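Long-range contacts in putative sugar binding protein (Bacteroides vulgatus ATCC 8482, PDB 3KEZ), which probably binds sugars at the outer membrane for nutrient uptake, as a member of the SusD family that carries a calcium ion: residues A[257-262]-A[332-337]; A[188-193]-A[244-249]. All blocks are in the same frame, centred on the assembly; numbering follows the deposited sequence.

Interaction 1 of 2, residues A[257-262]-A[332-337]; sequences FEIVNL and IPLIRL. With CA (calcium ion), chain C.
A two-stranded antiparallel sheet, broken by a classic beta bulge, joins residues 257-262 to 332-337 in the buried interior of this SusD-family protein. Four backbone hydrogen bonds hold it. At one end Ile259 N gives to Ile332 O and Ile332 N to Ile259 O, each at 3.0 Å; at the other, Phe257 N reaches Ile335 O at 3.1 Å and Ile335 N returns to Phe257 O, nearly straight at 169°. Leu334 and Ile335 both face the single Phe257, so the 332-337 strand carries one extra residue, and Pro333 sits at the centre of an inverse gamma turn.

Apolar side chains share one face. Ile259 and Ile332 run side by side, CB to CB at 3.7 Å. Phe257 has CG anti to its backbone N (chi1 177°), which sets the ring beside Leu334. Leu334 CD2 lies 3.8 Å from Phe257 CE2 and touches Ile259 CG1, while Ile335 CD1 comes to the edge of the Phe257 ring. Tyr31, Met34 and Ala197 pack on that phenyl group.

Glu258 OE1 pairs with Lys190 and OE2 bonds Asn331 ND2. Asn261 ND2 bonds Ser41 OG and Ala330 O, and Asn261 O binds the calcium ion at 2.4 Å.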
loop_
_atom_site.group_PDB
_atom_site.type_symbol
_atom_site.label_atom_id
_atom_site.label_comp_id
_atom_site.label_asym_id
_atom_site.label_seq_id
_atom_site.Cartn_x
_atom_site.Cartn_y
_atom_site.Cartn_z
ATOM N N PHE A 257 -3.310 -10.176 -0.334
ATOM C CA PHE A 257 -3.129 -9.855 -1.743
ATOM C C PHE A 257 -1.652 -9.717 -2.028
ATOM O O PHE A 257 -0.960 -8.869 -1.443
ATOM C CB PHE A 257 -3.894 -8.597 -2.138
ATOM C CG PHE A 257 -3.693 -8.168 -3.590
ATOM C CD1 PHE A 257 -3.704 -9.097 -4.626
ATOM C CD2 PHE A 257 -3.585 -6.828 -3.913
ATOM C CE1 PHE A 257 -3.562 -8.710 -5.934
ATOM C CE2 PHE A 257 -3.433 -6.420 -5.237
ATOM C CZ PHE A 257 -3.429 -7.378 -6.258
ATOM N N GLU A 258 -1.198 -10.576 -2.941
ATOM C CA GLU A 258 0.204 -10.739 -3.298
ATOM C C GLU A 258 0.378 -10.348 -4.780
ATOM O O GLU A 258 -0.413 -10.771 -5.624
ATOM C CB GLU A 258 0.609 -12.208 -3.052
ATOM C CG GLU A 258 2.094 -12.487 -3.249
ATOM C CD GLU A 258 2.541 -13.864 -2.774
ATOM O OE1 GLU A 258 1.783 -14.850 -2.861
ATOM O OE2 GLU A 258 3.685 -13.951 -2.343
ATOM N N ILE A 259 1.338 -9.459 -5.074
ATOM C CA ILE A 259 1.810 -9.277 -6.435
ATOM C C ILE A 259 2.805 -10.409 -6.691
ATOM O O ILE A 259 3.813 -10.545 -5.957
ATOM C CB ILE A 259 2.494 -7.902 -6.697
ATOM C CG1 ILE A 259 1.564 -6.714 -6.360
ATOM C CG2 ILE A 259 3.030 -7.823 -8.129
ATOM C CD1 ILE A 259 0.233 -6.659 -7.153
ATOM N N VAL A 260 2.506 -11.226 -7.708
ATOM C CA VAL A 260 3.340 -12.362 -8.107
ATOM C C VAL A 260 4.275 -11.961 -9.255
ATOM O O VAL A 260 3.821 -11.595 -10.344
ATOM C CB VAL A 260 2.489 -13.571 -8.528
ATOM C CG1 VAL A 260 3.383 -14.734 -9.001
ATOM C CG2 VAL A 260 1.602 -14.028 -7.343
ATOM N N ASN A 261 5.565 -11.990 -8.969
ATOM C CA ASN A 261 6.629 -11.755 -9.947
ATOM C C ASN A 261 7.366 -13.071 -10.224
ATOM O O ASN A 261 7.654 -13.844 -9.300
ATOM C CB ASN A 261 7.601 -10.694 -9.384
ATOM C CG ASN A 261 6.966 -9.308 -9.310
ATOM O OD1 ASN A 261 6.228 -8.921 -10.215
ATOM N ND2 ASN A 261 7.235 -8.558 -8.221
ATOM N N LEU A 262 7.682 -13.339 -11.486
ATOM C CA LEU A 262 8.301 -14.641 -11.861
ATOM C C LEU A 262 9.591 -14.473 -12.649
ATOM O O LEU A 262 9.736 -13.507 -13.385
ATOM C CB LEU A 262 7.306 -15.475 -12.669
ATOM C CG LEU A 262 5.965 -15.783 -11.990
ATOM C CD1 LEU A 262 5.019 -16.376 -13.001
ATOM C CD2 LEU A 262 6.160 -16.723 -10.758
ATOM N N ILE A 332 5.497 -9.166 -3.942
ATOM C CA ILE A 332 5.138 -8.026 -3.123
ATOM C C ILE A 332 3.965 -8.381 -2.200
ATOM O O ILE A 332 2.883 -8.692 -2.671
ATOM C CB ILE A 332 4.728 -6.820 -4.002
ATOM C CG1 ILE A 332 5.699 -6.677 -5.186
ATOM C CG2 ILE A 332 4.620 -5.560 -3.107
ATOM C CD1 ILE A 332 7.166 -6.258 -4.838
ATOM N N PRO A 333 4.194 -8.407 -0.880
ATOM C CA PRO A 333 3.116 -8.690 0.078
ATOM C C PRO A 333 2.255 -7.451 0.324
ATOM O O PRO A 333 2.292 -6.875 1.409
ATOM C CB PRO A 333 3.887 -9.116 1.325
ATOM C CG PRO A 333 5.109 -8.268 1.296
ATOM C CD PRO A 333 5.465 -8.108 -0.187
ATOM N N LEU A 334 1.449 -7.098 -0.675
ATOM C CA LEU A 334 0.848 -5.778 -0.759
ATOM C C LEU A 334 -0.195 -5.498 0.327
ATOM O O LEU A 334 -0.258 -4.401 0.845
ATOM C CB LEU A 334 0.236 -5.604 -2.152
ATOM C CG LEU A 334 0.045 -4.180 -2.634
ATOM C CD1 LEU A 334 1.383 -3.437 -2.592
ATOM C CD2 LEU A 334 -0.521 -4.266 -4.024
ATOM N N ILE A 335 -1.013 -6.501 0.634
ATOM C CA ILE A 335 -1.997 -6.490 1.741
ATOM C C ILE A 335 -1.844 -7.761 2.624
ATOM O O ILE A 335 -1.907 -8.905 2.141
ATOM C CB ILE A 335 -3.480 -6.426 1.232
ATOM C CG1 ILE A 335 -3.695 -5.208 0.315
ATOM C CG2 ILE A 335 -4.492 -6.428 2.442
ATOM C CD1 ILE A 335 -5.064 -5.173 -0.368
ATOM N N ARG A 336 -1.643 -7.531 3.922
ATOM C CA ARG A 336 -1.392 -8.562 4.904
ATOM C C ARG A 336 -2.410 -8.562 6.046
ATOM O O ARG A 336 -2.846 -7.482 6.481
ATOM C CB ARG A 336 -0.006 -8.351 5.526
ATOM C CG ARG A 336 1.144 -8.547 4.557
ATOM C CD ARG A 336 2.425 -8.933 5.286
ATOM N NE ARG A 336 3.030 -7.821 6.006
ATOM C CZ ARG A 336 3.327 -7.761 7.313
ATOM N NH1 ARG A 336 3.031 -8.740 8.145
ATOM N NH2 ARG A 336 3.926 -6.673 7.797
ATOM N N LEU A 337 -2.732 -9.761 6.560
ATOM C CA LEU A 337 -3.591 -9.892 7.742
ATOM C C LEU A 337 -3.121 -9.056 8.933
ATOM O O LEU A 337 -3.958 -8.534 9.666
ATOM C CB LEU A 337 -3.720 -11.324 8.183
ATOM C CG LEU A 337 -4.781 -11.638 9.220
ATOM C CD1 LEU A 337 -6.244 -11.302 8.756
ATOM C CD2 LEU A 337 -4.669 -13.141 9.565
HETATM CA CA CA C . 8.502 -14.381 -7.095
HETATM O O HOH W 1 7.207 -16.624 -7.256
#

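Interaction 2 of 2, residues A[188-193]-A[244-249]; sequences FNKGKV and GNDASA
Neither segment forms a helix or strand. Residues 188-193 turn back on themselves in a type II beta turn from Asn189 to Lys192, closed by a bond from Lys192 N to Asn189 O, with Gly191 supplying the positive phi (74°) that the turn needs. Residues 244-249 pass beside this loop as irregular chain, with the nearest CA atoms those of Phe188 and Ala249, 5.4 Å apart. The contact lies at the surface and joins the loop ahead of helix 195-209 to the one leading into strand 255-259.

Phe188 has CG anti to its backbone N (chi1 -176°), which lays the ring against the opposite main chain. One face covers the peptide between Ser248 and Ala249, with Ser248 C 3.5 Å above the ring plane of Phe188 and Ala249 N much the same, both offset toward the rim. Ala249 CB packs on Phe188 CB at 4.0 Å, and Ala247 CB meets the far tip of the ring, CZ. An alanine here keeps CB against Ala249 but removes the ring over the Ser248-Ala249 peptide, and would probably loosen the fit of the two loops.

Lys190 reaches across with a kink at its second torsion (71°) and crosses the Asp246 side chain at about a right angle. Glu258 is a second acidic partner, which probably favours the charged ammonium. Lys190 NZ makes a salt bridge to Asp246 OD1 at 2.9 Å, approaching from above the carboxylate plane, and at 3.0 Å Lys190 NZ meets a lone pair of Ala247 O, within the plane of that carbonyl.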
loop_
_atom_site.group_PDB
_atom_site.type_symbol
_atom_site.label_atom_id
_atom_site.label_comp_id
_atom_site.label_asym_id
_atom_site.label_seq_id
_atom_site.Cartn_x
_atom_site.Cartn_y
_atom_site.Cartn_z
ATOM N N PHE A 188 -8.948 -18.491 -1.172
ATOM C CA PHE A 188 -7.560 -18.190 -1.553
ATOM C C PHE A 188 -7.454 -18.026 -3.075
ATOM O O PHE A 188 -8.046 -18.782 -3.843
ATOM C CB PHE A 188 -6.628 -19.305 -1.062
ATOM C CG PHE A 188 -5.191 -19.039 -1.327
ATOM C CD1 PHE A 188 -4.450 -18.305 -0.438
ATOM C CD2 PHE A 188 -4.586 -19.518 -2.479
ATOM C CE1 PHE A 188 -3.119 -18.068 -0.662
ATOM C CE2 PHE A 188 -3.251 -19.269 -2.743
ATOM C CZ PHE A 188 -2.508 -18.549 -1.846
ATOM N N ASN A 189 -6.755 -16.999 -3.513
ATOM C CA ASN A 189 -6.679 -16.675 -4.939
ATOM C C ASN A 189 -5.363 -15.991 -5.217
ATOM O O ASN A 189 -5.211 -14.778 -5.089
ATOM C CB ASN A 189 -7.858 -15.823 -5.380
ATOM C CG ASN A 189 -8.100 -15.876 -6.869
ATOM O OD1 ASN A 189 -7.374 -16.548 -7.628
ATOM N ND2 ASN A 189 -9.116 -15.130 -7.317
ATOM N N LYS A 190 -4.414 -16.835 -5.601
ATOM C CA LYS A 190 -2.995 -16.509 -5.634
ATOM C C LYS A 190 -2.729 -15.399 -6.610
ATOM O O LYS A 190 -3.029 -15.534 -7.805
ATOM C CB LYS A 190 -2.242 -17.760 -6.120
ATOM C CG LYS A 190 -0.768 -17.619 -6.271
ATOM C CD LYS A 190 -0.105 -17.530 -4.944
ATOM C CE LYS A 190 1.405 -17.620 -5.106
ATOM N NZ LYS A 190 2.032 -17.631 -3.758
ATOM N N GLY A 191 -2.148 -14.307 -6.132
ATOM C CA GLY A 191 -1.849 -13.188 -7.031
ATOM C C GLY A 191 -3.072 -12.389 -7.451
ATOM O O GLY A 191 -2.959 -11.504 -8.302
ATOM N N LYS A 192 -4.231 -12.657 -6.834
ATOM C CA LYS A 192 -5.458 -11.893 -7.153
ATOM C C LYS A 192 -6.109 -11.319 -5.888
ATOM O O LYS A 192 -5.879 -11.820 -4.789
ATOM C CB LYS A 192 -6.437 -12.778 -7.932
ATOM C CG LYS A 192 -5.838 -13.260 -9.274
ATOM C CD LYS A 192 -6.844 -14.006 -10.136
ATOM C CE LYS A 192 -6.174 -14.558 -11.391
ATOM N NZ LYS A 192 -5.105 -13.639 -11.843
ATOM N N VAL A 193 -6.929 -10.275 -6.053
ATOM C CA VAL A 193 -7.691 -9.710 -4.917
ATOM C C VAL A 193 -8.846 -10.587 -4.551
ATOM O O VAL A 193 -9.566 -11.076 -5.440
ATOM C CB VAL A 193 -8.190 -8.286 -5.241
ATOM C CG1 VAL A 193 -9.032 -7.741 -4.111
ATOM C CG2 VAL A 193 -6.997 -7.444 -5.499
ATOM N N GLY A 244 9.563 -15.387 1.970
ATOM C CA GLY A 244 10.022 -16.112 0.762
ATOM C C GLY A 244 9.255 -17.386 0.439
ATOM O O GLY A 244 9.535 -18.037 -0.592
ATOM N N ASN A 245 8.309 -17.765 1.310
ATOM C CA ASN A 245 7.405 -18.902 1.044
ATOM C C ASN A 245 6.602 -18.644 -0.231
ATOM O O ASN A 245 6.425 -17.491 -0.632
ATOM C CB ASN A 245 6.380 -19.104 2.179
ATOM C CG ASN A 245 7.024 -19.486 3.499
ATOM O OD1 ASN A 245 8.142 -19.979 3.513
ATOM N ND2 ASN A 245 6.325 -19.229 4.615
ATOM N N ASP A 246 6.052 -19.704 -0.802
ATOM C CA ASP A 246 5.112 -19.564 -1.894
ATOM C C ASP A 246 3.800 -20.113 -1.323
ATOM O O ASP A 246 3.639 -21.320 -1.134
ATOM C CB ASP A 246 5.612 -20.327 -3.125
ATOM C CG ASP A 246 5.342 -19.588 -4.455
ATOM O OD1 ASP A 246 4.706 -18.486 -4.484
ATOM O OD2 ASP A 246 5.757 -20.149 -5.488
ATOM N N ALA A 247 2.919 -19.191 -0.943
ATOM C CA ALA A 247 1.679 -19.527 -0.259
ATOM C C ALA A 247 0.719 -20.260 -1.210
ATOM O O ALA A 247 0.756 -20.036 -2.416
ATOM C CB ALA A 247 1.026 -18.235 0.330
ATOM N N SER A 248 -0.102 -21.146 -0.657
ATOM C CA SER A 248 -1.137 -21.841 -1.410
ATOM C C SER A 248 -2.391 -21.968 -0.553
ATOM O O SER A 248 -2.381 -21.629 0.638
ATOM C CB SER A 248 -0.629 -23.253 -1.761
ATOM O OG SER A 248 -0.544 -24.046 -0.592
ATOM N N ALA A 249 -3.458 -22.510 -1.144
ATOM C CA ALA A 249 -4.744 -22.624 -0.449
ATOM C C ALA A 249 -4.594 -23.422 0.829
ATOM O O ALA A 249 -5.173 -23.055 1.849
ATOM C CB ALA A 249 -5.835 -23.262 -1.374
#

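Interactions 1 and 2 lie with their centres about 8 Å apart, and interaction 2 closes along the chain before interaction 1 opens. They are joined by a salt bridge, Lys190 NZ to Glu258 OE1 at 2.9 Å, which ties the surface loops to the buried sheet. Beside it the turn of 188-193 packs on residues 257-262: Val260 CG2 touches Gly191 CA at 3.6 Å, and Phe257 CZ meets Val193 CG2 at the same distance. Both contacts border the calcium site, completed by Gln322, Glu325, Asp329 and Asn331. Residues 257-262 supply a ligand directly, whereas the nearest atoms of the Asp246 side chain stop about 6 Å from the ion.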